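Local coordinates for cation-transporting ATPase, E1-E2 family protein (Streptococcus pneumoniae, PDB 4F2F) that exports copper(I) as a P-type ATPase, here represented by its cupredoxin-like metal-binding domain with two copper(I) ions bound, at residues A[53-58]-A[84-89]; A[59-64]-A[73-78]; A[42-47]-A[65-70]; A[23-28]-A[49-54]. All coordinates share one frame; numbering follows the deposited sequence.

In the fold
All four contacts lie in one cupredoxin-like domain built of strands, with no alpha-helix. Along the chain, the first segments come in the order interaction 4, 3, 1, 2. Interactions 1 and 4 share Glu-53 and Ile-54 on strand 53-56, with centres about 9 Å apart, and both touch the two copper(I) ions. Strands 53-56 and 61-64 are neighbours, which joins interaction 1 to interaction 2, also about 9 Å away centre to centre. Interaction 3 sits about 9 Å from interaction 4 and about 17 Å from interaction 2, between centres. Interactions 1 and 4 thus border the copper site, while interaction 2 packs strand 61-64 against strand 70-75 away from the metals.

Interaction 1 (A[53-58]-A[84-89]); sequences EILFEE and EFSCGM. With CU1 (copper (I) ion), chain B; CU1 (copper (I) ion), chain C.
Phe-56 and Phe-85 run alongside each other in the same direction, where strands 53-56 and 81-87 of the cupredoxin fold pair antiparallel. Their ring planes differ by only 12°, but the rings are slid apart and barely overlap. One face of the Phe-56 ring takes CB of Phe-85, which sits over its centre, 3.5 Å from the centroid, in a CH-pi contact. The chi1 of Phe-85 (74°) carries CG off to the side while CB stays over that ring. Tyr-25 meets the Phe-85 ring edge-to-face.

Leu-55 and Ser-86 form an antiparallel hydrogen-bonded pair. Leu-55 N gives a bond of 2.8 Å to Ser-86 O, and Ser-86 N returns one of 3.0 Å to Leu-55 O. Their side chains share the other face of the sheet, where Leu-55 CD2 comes to 3.8 Å from Ser-86 OG. That hydroxyl donates to a lone pair of Cys-87 O. At one end a water accepts from both Glu-53 N and Gly-88 N. At the other, Glu-58 OE1 is hydrogen-bonded to His-83 ND1, and its OE2 accepts a weak bond from Glu-84 N.

The second strand leads into the copper site. Met-89 SD binds one copper(I) ion with Cys-50 and Met-91, and Cys-87 SG binds the other at 2.1 Å.

Interaction 2 (A[59-64]-A[73-78]); sequences EGILEP and IRFTPQ
Glu-59 lies across the Phe-75 ring, the two side chains crossing at about a right angle. CG of Glu-59 stands over the ring centre, 3.8 Å from the centroid, in a CH-pi contact. The chain then bends at chi2 (-65°), and the carboxylate stacks on the ring with the planes 12° apart. CD of Glu-59 comes to 3.5 Å from Phe-75 CD2. Next along, Ile-61 and Ile-73 pass each other in opposite senses, and Ile-61 CD1 reaches Ile-73 CG2 at 3.8 Å. The same methyl touches Phe-75 CD1. Glu-63 adds only its CB, against Ile-73 CD1, while its OE1 makes a salt bridge with Lys-71.

Further out, one water lies between Glu-59 OE1 and Thr-76 O, another between OE2 and Gln-78 N. Phe-56 and Tyr-96 meet the Phe-75 ring, and Ile-73 also packs on Ile-54 and Phe-42. Gly-60 and Ile-61 form a G1 beta bulge opposite Phe-56.

The axes of the two strand segments come no closer than 9.1 Å. Strands 61-64 and 70-75 thus pack through their side chains, without pairing, in this cupredoxin-like fold.

Interaction 3 (A[42-47]-A[65-70]); sequences FHRATP and IGVDEE
Arg-44 reaches across the loop 65-70 on an almost fully stretched side chain, CG anti to the backbone N (chi1 180°). CB meets Gly-66 O at 3.5 Å and Ile-65 CD1 at 3.8 Å. CG runs past Gly-66 O. CD sits beside two carbonyl oxygens on the same side, 3.4 Å from Ile-65 O and 3.5 Å from Gly-66 O. NE turns back to its own segment and donates to Thr-46 O. Arg-44 NH1 bonds Ile-65 O at 2.8 Å, in the guanidinium plane. Over one face, toward the rim, Val-67 CG2 sits 3.6 Å from Arg-44 NH2. NH2 itself bonds Asn-49 OD1.

The Arg-44 backbone is held too. Its N donates to Glu-69 O, and its O accepts from Asp-68 N. Next to Arg-44 in the chain, His-43 pairs with Glu-70. The loop between strands 61-64 and 70-75 of the cupredoxin-like domain is thereby tied to the end of strand 38-44.

The negative ends of the carbonyl dipoles probably stabilise the buried positive charge, and bonds from NE, NH1 and NH2 to separate acceptors probably limit its rotation.

Interaction 4 (A[23-28]-A[49-54]); sequences KGYHPA and NCYKEI. With CU1 (copper (I) ion), chain B; CU1 (copper (I) ion), chain C.
Tyr-51 turns the edge of its ring toward the face of Tyr-25, a T-shaped pair near the copper site of this cupredoxin-like domain. The planes stand at 75° and the centroids are 5.8 Å apart. The two side chains run antiparallel past one another, and Tyr-51 CD1 comes to 4.2 Å from Tyr-25 CZ. Thr-46 touches Tyr-51.

The close side of the contact is this buried pair with the polar bonds at its tips. Gly-24 N donates to Tyr-51 OH at 2.9 Å, with an N-H...O angle of 157°. The hydroxyl of Tyr-25 is linked through water: Tyr-25 OH donates to a water at 2.7 Å, which in turn donates to Tyr-51 O and Glu-53 O. This one water thus joins the ring tip to two backbone carbonyls of the other segment.

The exposed side is looser. Lys-23 leads away from the contact, its N 3.7 Å from Tyr-51 OH. His-26, also exposed, turns back to its own segment, and its NE2 donates to Lys-23 O.

Just before Tyr-51, Cys-50 holds the metals. One ion is shared with Met-89 and Met-91, the other with Cys-87. Cys-50 SG bridges both copper(I) ions at 2.2 Å each, and its O also binds the ion held by Cys-87.

Interaction 1 (A[53-58]-A[84-89])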
loop_
_atom_site.group_PDB
_atom_site.type_symbol
_atom_site.label_atom_id
_atom_site.label_comp_id
_atom_site.label_asym_id
_atom_site.label_seq_id
_atom_site.Cartn_x
_atom_site.Cartn_y
_atom_site.Cartn_z
ATOM N N GLU A 53 -5.147 11.252 0.452
ATOM C CA GLU A 53 -5.449 10.317 -0.628
ATOM C C GLU A 53 -4.386 9.231 -0.746
ATOM O O GLU A 53 -3.232 9.432 -0.369
ATOM C CB GLU A 53 -5.615 11.062 -1.959
ATOM C CG GLU A 53 -6.904 11.869 -2.047
ATOM C CD GLU A 53 -6.826 12.998 -3.056
ATOM O OE1 GLU A 53 -5.795 13.117 -3.750
ATOM O OE2 GLU A 53 -7.802 13.775 -3.148
ATOM N N ILE A 54 -4.802 8.081 -1.264
ATOM C CA ILE A 54 -3.917 6.951 -1.509
ATOM C C ILE A 54 -3.915 6.654 -3.001
ATOM O O ILE A 54 -4.975 6.470 -3.605
ATOM C CB ILE A 54 -4.401 5.694 -0.760
ATOM C CG1 ILE A 54 -4.565 5.990 0.732
ATOM C CG2 ILE A 54 -3.445 4.526 -0.989
ATOM C CD1 ILE A 54 -5.400 4.962 1.467
ATOM N N LEU A 55 -2.730 6.605 -3.597
ATOM C CA LEU A 55 -2.612 6.434 -5.041
ATOM C C LEU A 55 -1.850 5.169 -5.421
ATOM O O LEU A 55 -0.691 4.993 -5.045
ATOM C CB LEU A 55 -1.931 7.659 -5.669
ATOM C CG LEU A 55 -1.629 7.604 -7.170
ATOM C CD1 LEU A 55 -2.909 7.501 -7.986
ATOM C CD2 LEU A 55 -0.815 8.817 -7.602
ATOM N N PHE A 56 -2.524 4.291 -6.156
ATOM C CA PHE A 56 -1.884 3.159 -6.819
ATOM C C PHE A 56 -2.105 3.334 -8.319
ATOM O O PHE A 56 -3.029 2.758 -8.891
ATOM C CB PHE A 56 -2.495 1.835 -6.347
ATOM C CG PHE A 56 -2.000 1.367 -4.998
ATOM C CD1 PHE A 56 -1.207 0.234 -4.896
ATOM C CD2 PHE A 56 -2.340 2.042 -3.835
ATOM C CE1 PHE A 56 -0.752 -0.211 -3.665
ATOM C CE2 PHE A 56 -1.888 1.602 -2.598
ATOM C CZ PHE A 56 -1.095 0.473 -2.514
ATOM N N GLU A 57 -1.256 4.143 -8.945
ATOM C CA GLU A 57 -1.471 4.593 -10.317
ATOM C C GLU A 57 -1.626 3.442 -11.307
ATOM O O GLU A 57 -2.464 3.496 -12.207
ATOM C CB GLU A 57 -0.323 5.507 -10.761
ATOM C CG GLU A 57 -0.564 6.241 -12.072
ATOM C CD GLU A 57 -1.210 7.598 -11.872
ATOM O OE1 GLU A 57 -0.554 8.493 -11.296
ATOM O OE2 GLU A 57 -2.379 7.768 -12.281
ATOM N N GLU A 58 -0.820 2.401 -11.139
ATOM C CA GLU A 58 -0.797 1.304 -12.099
ATOM C C GLU A 58 -2.014 0.395 -11.973
ATOM O O GLU A 58 -2.264 -0.439 -12.840
ATOM C CB GLU A 58 0.491 0.505 -11.943
ATOM C CG GLU A 58 1.719 1.388 -11.888
ATOM C CD GLU A 58 2.982 0.613 -11.618
ATOM O OE1 GLU A 58 3.151 -0.473 -12.211
ATOM O OE2 GLU A 58 3.806 1.088 -10.808
ATOM N N GLU A 84 5.111 1.444 -7.751
ATOM C CA GLU A 84 5.021 2.524 -6.779
ATOM C C GLU A 84 3.595 2.758 -6.293
ATOM O O GLU A 84 2.636 2.652 -7.062
ATOM C CB GLU A 84 5.588 3.822 -7.368
ATOM C CG GLU A 84 5.376 5.062 -6.500
ATOM C CD GLU A 84 5.951 6.319 -7.130
ATOM O OE1 GLU A 84 5.197 7.301 -7.303
ATOM O OE2 GLU A 84 7.159 6.329 -7.447
ATOM N N PHE A 85 3.469 3.047 -5.003
ATOM C CA PHE A 85 2.259 3.649 -4.460
ATOM C C PHE A 85 2.687 4.918 -3.734
ATOM O O PHE A 85 3.855 5.074 -3.384
ATOM C CB PHE A 85 1.486 2.682 -3.547
ATOM C CG PHE A 85 2.113 2.458 -2.191
ATOM C CD1 PHE A 85 1.935 3.374 -1.165
ATOM C CD2 PHE A 85 2.835 1.304 -1.928
ATOM C CE1 PHE A 85 2.491 3.160 0.085
ATOM C CE2 PHE A 85 3.395 1.084 -0.680
ATOM C CZ PHE A 85 3.222 2.015 0.328
ATOM N N SER A 86 1.760 5.842 -3.536
ATOM C CA SER A 86 2.102 7.102 -2.903
ATOM C C SER A 86 0.849 7.761 -2.364
ATOM O O SER A 86 -0.252 7.233 -2.523
ATOM C CB SER A 86 2.783 8.036 -3.907
ATOM O OG SER A 86 1.865 8.506 -4.880
ATOM N N CYS A 87 1.017 8.905 -1.711
ATOM C CA CYS A 87 -0.124 9.750 -1.397
ATOM C C CYS A 87 -0.625 10.381 -2.689
ATOM O O CYS A 87 -0.005 10.233 -3.743
ATOM C CB CYS A 87 0.263 10.836 -0.396
ATOM S SG CYS A 87 1.415 12.055 -1.059
ATOM N N GLY A 88 -1.750 11.081 -2.605
ATOM C CA GLY A 88 -2.323 11.726 -3.772
ATOM C C GLY A 88 -1.475 12.855 -4.327
ATOM O O GLY A 88 -1.694 13.298 -5.451
ATOM N N MET A 89 -0.506 13.324 -3.547
ATOM C CA MET A 89 0.354 14.417 -3.989
ATOM C C MET A 89 1.652 13.889 -4.584
ATOM O O MET A 89 2.454 14.655 -5.126
ATOM C CB MET A 89 0.676 15.354 -2.824
ATOM C CG MET A 89 -0.541 15.918 -2.109
ATOM S SD MET A 89 -0.079 17.156 -0.879
ATOM C CE MET A 89 0.071 18.624 -1.894
HETATM CU CU CU1 B . 1.408 13.578 0.455
HETATM CU CU CU1 C . 1.947 16.754 0.140
HETATM O O HOH W 1 -2.885 12.792 -0.567
HETATM O O HOH W 2 -4.598 12.955 -6.134
HETATM O O HOH W 3 1.273 4.968 -7.813
HETATM O O HOH W 4 0.515 1.411 -8.588
#

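Interaction 2 (A[59-64]-A[73-78])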
loop_
_atom_site.group_PDB
_atom_site.type_symbol
_atom_site.label_atom_id
_atom_site.label_comp_id
_atom_site.label_asym_id
_atom_site.label_seq_id
_atom_site.Cartn_x
_atom_site.Cartn_y
_atom_site.Cartn_z
ATOM N N GLU A 59 -2.767 0.560 -10.890
ATOM C CA GLU A 59 -4.003 -0.186 -10.693
ATOM C C GLU A 59 -5.215 0.710 -10.921
ATOM O O GLU A 59 -6.354 0.265 -10.802
ATOM C CB GLU A 59 -4.040 -0.795 -9.288
ATOM C CG GLU A 59 -2.973 -1.846 -9.046
ATOM C CD GLU A 59 -3.162 -3.077 -9.913
ATOM O OE1 GLU A 59 -4.316 -3.371 -10.291
ATOM O OE2 GLU A 59 -2.157 -3.751 -10.222
ATOM N N GLY A 60 -4.962 1.973 -11.253
ATOM C CA GLY A 60 -6.025 2.931 -11.493
ATOM C C GLY A 60 -6.773 3.278 -10.221
ATOM O O GLY A 60 -7.940 3.675 -10.257
ATOM N N ILE A 61 -6.093 3.128 -9.091
ATOM C CA ILE A 61 -6.704 3.362 -7.789
ATOM C C ILE A 61 -6.310 4.723 -7.224
ATOM O O ILE A 61 -5.131 5.071 -7.169
ATOM C CB ILE A 61 -6.331 2.251 -6.787
ATOM C CG1 ILE A 61 -6.963 0.924 -7.219
ATOM C CG2 ILE A 61 -6.772 2.620 -5.372
ATOM C CD1 ILE A 61 -6.525 -0.267 -6.396
ATOM N N LEU A 62 -7.318 5.494 -6.830
ATOM C CA LEU A 62 -7.123 6.757 -6.129
ATOM C C LEU A 62 -8.238 6.877 -5.100
ATOM O O LEU A 62 -9.401 7.068 -5.453
ATOM C CB LEU A 62 -7.156 7.936 -7.101
ATOM C CG LEU A 62 -6.990 9.324 -6.470
ATOM C CD1 LEU A 62 -5.702 9.380 -5.665
ATOM C CD2 LEU A 62 -7.019 10.422 -7.530
ATOM N N GLU A 63 -7.884 6.749 -3.827
ATOM C CA GLU A 63 -8.880 6.640 -2.774
ATOM C C GLU A 63 -8.667 7.696 -1.700
ATOM O O GLU A 63 -7.557 7.853 -1.197
ATOM C CB GLU A 63 -8.805 5.248 -2.140
ATOM C CG GLU A 63 -9.856 4.974 -1.081
ATOM C CD GLU A 63 -11.245 4.844 -1.666
ATOM O OE1 GLU A 63 -12.227 5.064 -0.926
ATOM O OE2 GLU A 63 -11.357 4.519 -2.867
ATOM N N PRO A 64 -9.733 8.425 -1.338
ATOM C CA PRO A 64 -9.611 9.371 -0.227
ATOM C C PRO A 64 -9.548 8.631 1.102
ATOM O O PRO A 64 -10.066 7.516 1.221
ATOM C CB PRO A 64 -10.908 10.179 -0.314
ATOM C CG PRO A 64 -11.887 9.235 -0.930
ATOM C CD PRO A 64 -11.096 8.392 -1.900
ATOM N N ILE A 73 -7.362 -1.008 0.480
ATOM C CA ILE A 73 -7.111 -0.971 -0.954
ATOM C C ILE A 73 -7.078 -2.398 -1.489
ATOM O O ILE A 73 -6.258 -3.208 -1.054
ATOM C CB ILE A 73 -5.777 -0.272 -1.272
ATOM C CG1 ILE A 73 -5.768 1.147 -0.698
ATOM C CG2 ILE A 73 -5.528 -0.259 -2.773
ATOM C CD1 ILE A 73 -6.818 2.064 -1.292
ATOM N N ARG A 74 -7.976 -2.711 -2.418
ATOM C CA ARG A 74 -8.094 -4.080 -2.913
ATOM C C ARG A 74 -7.784 -4.223 -4.399
ATOM O O ARG A 74 -8.330 -3.508 -5.239
ATOM C CB ARG A 74 -9.489 -4.641 -2.636
ATOM C CG ARG A 74 -9.798 -4.853 -1.168
ATOM C CD ARG A 74 -11.099 -5.616 -1.007
ATOM N NE ARG A 74 -11.087 -6.854 -1.779
ATOM C CZ ARG A 74 -12.000 -7.184 -2.688
ATOM N NH1 ARG A 74 -13.017 -6.372 -2.938
ATOM N NH2 ARG A 74 -11.897 -8.333 -3.340
ATOM N N PHE A 75 -6.895 -5.158 -4.708
ATOM C CA PHE A 75 -6.635 -5.553 -6.084
ATOM C C PHE A 75 -5.903 -6.887 -6.116
ATOM O O PHE A 75 -5.375 -7.342 -5.101
ATOM C CB PHE A 75 -5.868 -4.460 -6.851
ATOM C CG PHE A 75 -4.477 -4.188 -6.330
ATOM C CD1 PHE A 75 -4.262 -3.248 -5.331
ATOM C CD2 PHE A 75 -3.382 -4.846 -6.866
ATOM C CE1 PHE A 75 -2.982 -2.987 -4.864
ATOM C CE2 PHE A 75 -2.103 -4.592 -6.405
ATOM C CZ PHE A 75 -1.902 -3.662 -5.403
ATOM N N THR A 76 -5.899 -7.527 -7.279
ATOM C CA THR A 76 -5.147 -8.755 -7.463
ATOM C C THR A 76 -3.960 -8.457 -8.366
ATOM O O THR A 76 -4.127 -8.245 -9.567
ATOM C CB THR A 76 -6.019 -9.866 -8.078
ATOM O OG1 THR A 76 -7.172 -10.080 -7.254
ATOM C CG2 THR A 76 -5.234 -11.169 -8.193
ATOM N N PRO A 77 -2.753 -8.411 -7.780
ATOM C CA PRO A 77 -1.532 -8.106 -8.536
ATOM C C PRO A 77 -1.274 -9.149 -9.618
ATOM O O PRO A 77 -1.282 -10.344 -9.327
ATOM C CB PRO A 77 -0.433 -8.151 -7.466
ATOM C CG PRO A 77 -1.018 -8.930 -6.329
ATOM C CD PRO A 77 -2.481 -8.629 -6.349
ATOM N N GLN A 78 -1.055 -8.696 -10.849
ATOM C CA GLN A 78 -0.854 -9.605 -11.975
ATOM C C GLN A 78 0.493 -9.404 -12.659
ATOM O O GLN A 78 0.999 -10.309 -13.323
ATOM C CB GLN A 78 -1.982 -9.447 -12.999
ATOM C CG GLN A 78 -3.378 -9.726 -12.458
ATOM C CD GLN A 78 -3.580 -11.177 -12.063
ATOM O OE1 GLN A 78 -2.640 -11.972 -12.054
ATOM N NE2 GLN A 78 -4.818 -11.531 -11.736
HETATM O O HOH W 5 -2.502 -5.989 -11.622
HETATM O O HOH W 6 -5.532 -5.918 -10.692
#

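Interaction 3 (A[42-47]-A[65-70])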
loop_
_atom_site.group_PDB
_atom_site.type_symbol
_atom_site.label_atom_id
_atom_site.label_comp_id
_atom_site.label_asym_id
_atom_site.label_seq_id
_atom_site.Cartn_x
_atom_site.Cartn_y
_atom_site.Cartn_z
ATOM N N PHE A 42 -4.713 0.812 4.899
ATOM C CA PHE A 42 -4.024 2.038 5.275
ATOM C C PHE A 42 -4.726 2.700 6.453
ATOM O O PHE A 42 -5.949 2.835 6.458
ATOM C CB PHE A 42 -4.010 3.017 4.102
ATOM C CG PHE A 42 -3.015 2.677 3.027
ATOM C CD1 PHE A 42 -3.303 1.714 2.073
ATOM C CD2 PHE A 42 -1.801 3.337 2.959
ATOM C CE1 PHE A 42 -2.389 1.409 1.078
ATOM C CE2 PHE A 42 -0.887 3.036 1.966
ATOM C CZ PHE A 42 -1.182 2.070 1.025
ATOM N N HIS A 43 -3.957 3.117 7.450
ATOM C CA HIS A 43 -4.501 3.918 8.540
ATOM C C HIS A 43 -3.878 5.302 8.512
ATOM O O HIS A 43 -2.661 5.443 8.634
ATOM C CB HIS A 43 -4.242 3.258 9.896
ATOM C CG HIS A 43 -4.671 4.093 11.064
ATOM N ND1 HIS A 43 -3.825 4.405 12.105
ATOM C CD2 HIS A 43 -5.854 4.687 11.347
ATOM C CE1 HIS A 43 -4.471 5.153 12.985
ATOM N NE2 HIS A 43 -5.703 5.338 12.547
ATOM N N ARG A 44 -4.709 6.327 8.349
ATOM C CA ARG A 44 -4.209 7.697 8.356
ATOM C C ARG A 44 -4.108 8.231 9.779
ATOM O O ARG A 44 -5.112 8.606 10.386
ATOM C CB ARG A 44 -5.091 8.608 7.505
ATOM C CG ARG A 44 -4.615 10.049 7.483
ATOM C CD ARG A 44 -5.467 10.916 6.578
ATOM N NE ARG A 44 -5.216 12.332 6.834
ATOM C CZ ARG A 44 -5.949 13.328 6.349
ATOM N NH1 ARG A 44 -6.988 13.075 5.567
ATOM N NH2 ARG A 44 -5.642 14.581 6.652
ATOM N N ALA A 45 -2.887 8.270 10.304
ATOM C CA ALA A 45 -2.652 8.665 11.688
ATOM C C ALA A 45 -2.125 10.091 11.809
ATOM O O ALA A 45 -1.536 10.454 12.827
ATOM C CB ALA A 45 -1.691 7.695 12.351
ATOM N N THR A 46 -2.335 10.895 10.773
ATOM C CA THR A 46 -1.876 12.277 10.784
ATOM C C THR A 46 -2.951 13.212 10.246
ATOM O O THR A 46 -3.660 12.866 9.302
ATOM C CB THR A 46 -0.587 12.449 9.959
ATOM O OG1 THR A 46 -0.304 13.843 9.797
ATOM C CG2 THR A 46 -0.742 11.807 8.589
ATOM N N PRO A 47 -3.085 14.399 10.855
ATOM C CA PRO A 47 -4.046 15.391 10.364
ATOM C C PRO A 47 -3.547 16.143 9.130
ATOM O O PRO A 47 -4.282 16.968 8.593
ATOM C CB PRO A 47 -4.189 16.352 11.549
ATOM C CG PRO A 47 -2.900 16.239 12.274
ATOM C CD PRO A 47 -2.462 14.811 12.125
ATOM N N ILE A 65 -8.905 9.240 2.091
ATOM C CA ILE A 65 -8.872 8.668 3.428
ATOM C C ILE A 65 -8.863 9.788 4.463
ATOM O O ILE A 65 -8.041 10.703 4.398
ATOM C CB ILE A 65 -7.671 7.699 3.614
ATOM C CG1 ILE A 65 -7.709 7.045 5.000
ATOM C CG2 ILE A 65 -6.346 8.405 3.361
ATOM C CD1 ILE A 65 -6.657 5.970 5.199
ATOM N N GLY A 66 -9.800 9.716 5.402
ATOM C CA GLY A 66 -9.968 10.756 6.398
ATOM C C GLY A 66 -9.045 10.577 7.584
ATOM O O GLY A 66 -8.451 9.515 7.770
ATOM N N VAL A 67 -8.925 11.626 8.391
ATOM C CA VAL A 67 -8.101 11.579 9.588
ATOM C C VAL A 67 -8.562 10.455 10.510
ATOM O O VAL A 67 -9.747 10.346 10.828
ATOM C CB VAL A 67 -8.148 12.914 10.349
ATOM C CG1 VAL A 67 -7.109 12.931 11.461
ATOM C CG2 VAL A 67 -7.927 14.075 9.392
ATOM N N ASP A 68 -7.614 9.619 10.927
ATOM C CA ASP A 68 -7.886 8.501 11.830
ATOM C C ASP A 68 -8.810 7.445 11.230
ATOM O O ASP A 68 -9.369 6.622 11.954
ATOM C CB ASP A 68 -8.456 8.997 13.163
ATOM C CG ASP A 68 -7.472 9.853 13.933
ATOM O OD1 ASP A 68 -6.257 9.762 13.661
ATOM O OD2 ASP A 68 -7.916 10.613 14.818
ATOM N N GLU A 69 -8.965 7.463 9.911
ATOM C CA GLU A 69 -9.757 6.441 9.236
ATOM C C GLU A 69 -8.857 5.341 8.681
ATOM O O GLU A 69 -7.651 5.534 8.517
ATOM C CB GLU A 69 -10.602 7.051 8.111
ATOM C CG GLU A 69 -11.566 6.061 7.463
ATOM C CD GLU A 69 -12.292 6.635 6.258
ATOM O OE1 GLU A 69 -11.816 7.638 5.685
ATOM O OE2 GLU A 69 -13.344 6.076 5.883
ATOM N N GLU A 70 -9.452 4.181 8.419
ATOM C CA GLU A 70 -8.764 3.076 7.763
ATOM C C GLU A 70 -9.470 2.748 6.455
ATOM O O GLU A 70 -10.690 2.605 6.422
ATOM C CB GLU A 70 -8.733 1.838 8.664
ATOM C CG GLU A 70 -7.724 1.895 9.799
ATOM C CD GLU A 70 -7.553 0.553 10.477
ATOM O OE1 GLU A 70 -8.362 -0.357 10.193
ATOM O OE2 GLU A 70 -6.613 0.402 11.285
#

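Interaction 4 (A[23-28]-A[49-54])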
loop_
_atom_site.group_PDB
_atom_site.type_symbol
_atom_site.label_atom_id
_atom_site.label_comp_id
_atom_site.label_asym_id
_atom_site.label_seq_id
_atom_site.Cartn_x
_atom_site.Cartn_y
_atom_site.Cartn_z
ATOM N N LYS A 23 4.343 10.516 9.151
ATOM C CA LYS A 23 5.749 10.765 8.866
ATOM C C LYS A 23 6.240 9.715 7.877
ATOM O O LYS A 23 7.197 8.985 8.143
ATOM C CB LYS A 23 6.572 10.727 10.155
ATOM C CG LYS A 23 6.154 11.773 11.178
ATOM C CD LYS A 23 6.337 13.179 10.627
ATOM C CE LYS A 23 6.022 14.230 11.676
ATOM N NZ LYS A 23 6.378 15.601 11.210
ATOM N N GLY A 24 5.565 9.644 6.734
ATOM C CA GLY A 24 5.834 8.619 5.744
ATOM C C GLY A 24 4.919 7.424 5.928
ATOM O O GLY A 24 4.109 7.386 6.857
ATOM N N TYR A 25 5.042 6.445 5.041
ATOM C CA TYR A 25 4.289 5.208 5.177
ATOM C C TYR A 25 5.142 4.152 5.867
ATOM O O TYR A 25 6.341 4.053 5.612
ATOM C CB TYR A 25 3.821 4.706 3.811
ATOM C CG TYR A 25 2.807 5.609 3.148
ATOM C CD1 TYR A 25 1.493 5.650 3.591
ATOM C CD2 TYR A 25 3.163 6.416 2.076
ATOM C CE1 TYR A 25 0.559 6.476 2.985
ATOM C CE2 TYR A 25 2.237 7.245 1.465
ATOM C CZ TYR A 25 0.937 7.268 1.925
ATOM O OH TYR A 25 0.016 8.091 1.319
ATOM N N HIS A 26 4.520 3.370 6.742
ATOM C CA HIS A 26 5.237 2.327 7.467
ATOM C C HIS A 26 4.402 1.054 7.574
ATOM O O HIS A 26 3.367 1.044 8.239
ATOM C CB HIS A 26 5.630 2.825 8.859
ATOM C CG HIS A 26 6.312 4.160 8.851
ATOM N ND1 HIS A 26 7.661 4.304 8.609
ATOM C CD2 HIS A 26 5.827 5.408 9.043
ATOM C CE1 HIS A 26 7.979 5.586 8.655
ATOM N NE2 HIS A 26 6.885 6.278 8.918
ATOM N N PRO A 27 4.844 -0.028 6.912
ATOM C CA PRO A 27 6.056 -0.111 6.089
ATOM C C PRO A 27 5.868 0.572 4.740
ATOM O O PRO A 27 4.775 0.532 4.178
ATOM C CB PRO A 27 6.219 -1.617 5.877
ATOM C CG PRO A 27 4.823 -2.137 5.907
ATOM C CD PRO A 27 4.112 -1.308 6.941
ATOM N N ALA A 28 6.930 1.182 4.225
ATOM C CA ALA A 28 6.867 1.854 2.935
ATOM C C ALA A 28 7.032 0.868 1.784
ATOM O O ALA A 28 6.563 1.113 0.674
ATOM C CB ALA A 28 7.915 2.950 2.854
ATOM N N ASN A 49 -3.028 16.996 5.435
ATOM C CA ASN A 49 -3.712 16.637 4.198
ATOM C C ASN A 49 -2.786 16.127 3.095
ATOM O O ASN A 49 -3.249 15.749 2.019
ATOM C CB ASN A 49 -4.583 17.785 3.683
ATOM C CG ASN A 49 -6.015 17.688 4.171
ATOM O OD1 ASN A 49 -6.410 16.693 4.780
ATOM N ND2 ASN A 49 -6.802 18.722 3.902
ATOM N N CYS A 50 -1.484 16.099 3.360
ATOM C CA CYS A 50 -0.558 15.477 2.421
ATOM C C CYS A 50 -0.933 14.007 2.247
ATOM O O CYS A 50 -0.634 13.395 1.223
ATOM C CB CYS A 50 0.887 15.613 2.914
ATOM S SG CYS A 50 2.154 15.179 1.700
ATOM N N TYR A 51 -1.621 13.460 3.249
ATOM C CA TYR A 51 -1.988 12.045 3.271
ATOM C C TYR A 51 -3.486 11.804 3.070
ATOM O O TYR A 51 -3.991 10.738 3.424
ATOM C CB TYR A 51 -1.555 11.410 4.597
ATOM C CG TYR A 51 -0.074 11.516 4.886
ATOM C CD1 TYR A 51 0.786 10.470 4.588
ATOM C CD2 TYR A 51 0.463 12.659 5.464
ATOM C CE1 TYR A 51 2.138 10.560 4.855
ATOM C CE2 TYR A 51 1.811 12.757 5.735
ATOM C CZ TYR A 51 2.646 11.706 5.428
ATOM O OH TYR A 51 3.995 11.803 5.695
ATOM N N LYS A 52 -4.196 12.774 2.499
ATOM C CA LYS A 52 -5.652 12.653 2.380
ATOM C C LYS A 52 -6.092 11.694 1.275
ATOM O O LYS A 52 -7.272 11.362 1.174
ATOM C CB LYS A 52 -6.310 14.022 2.176
ATOM C CG LYS A 52 -6.158 14.606 0.779
ATOM C CD LYS A 52 -6.917 15.922 0.654
ATOM C CE LYS A 52 -6.971 16.387 -0.789
ATOM N NZ LYS A 52 -7.740 17.657 -0.926
ATOM N N GLU A 53 -5.147 11.252 0.452
ATOM C CA GLU A 53 -5.449 10.317 -0.628
ATOM C C GLU A 53 -4.386 9.231 -0.746
ATOM O O GLU A 53 -3.232 9.432 -0.369
ATOM C CB GLU A 53 -5.615 11.062 -1.959
ATOM C CG GLU A 53 -6.904 11.869 -2.047
ATOM C CD GLU A 53 -6.826 12.998 -3.056
ATOM O OE1 GLU A 53 -5.795 13.117 -3.750
ATOM O OE2 GLU A 53 -7.802 13.775 -3.148
ATOM N N ILE A 54 -4.802 8.081 -1.264
ATOM C CA ILE A 54 -3.917 6.951 -1.509
ATOM C C ILE A 54 -3.915 6.654 -3.001
ATOM O O ILE A 54 -4.975 6.470 -3.605
ATOM C CB ILE A 54 -4.401 5.694 -0.760
ATOM C CG1 ILE A 54 -4.565 5.990 0.732
ATOM C CG2 ILE A 54 -3.445 4.526 -0.989
ATOM C CD1 ILE A 54 -5.400 4.962 1.467
HETATM CU CU CU1 B . 1.408 13.578 0.455
HETATM CU CU CU1 C . 1.947 16.754 0.140
HETATM O O HOH W 7 -2.469 8.573 2.240
#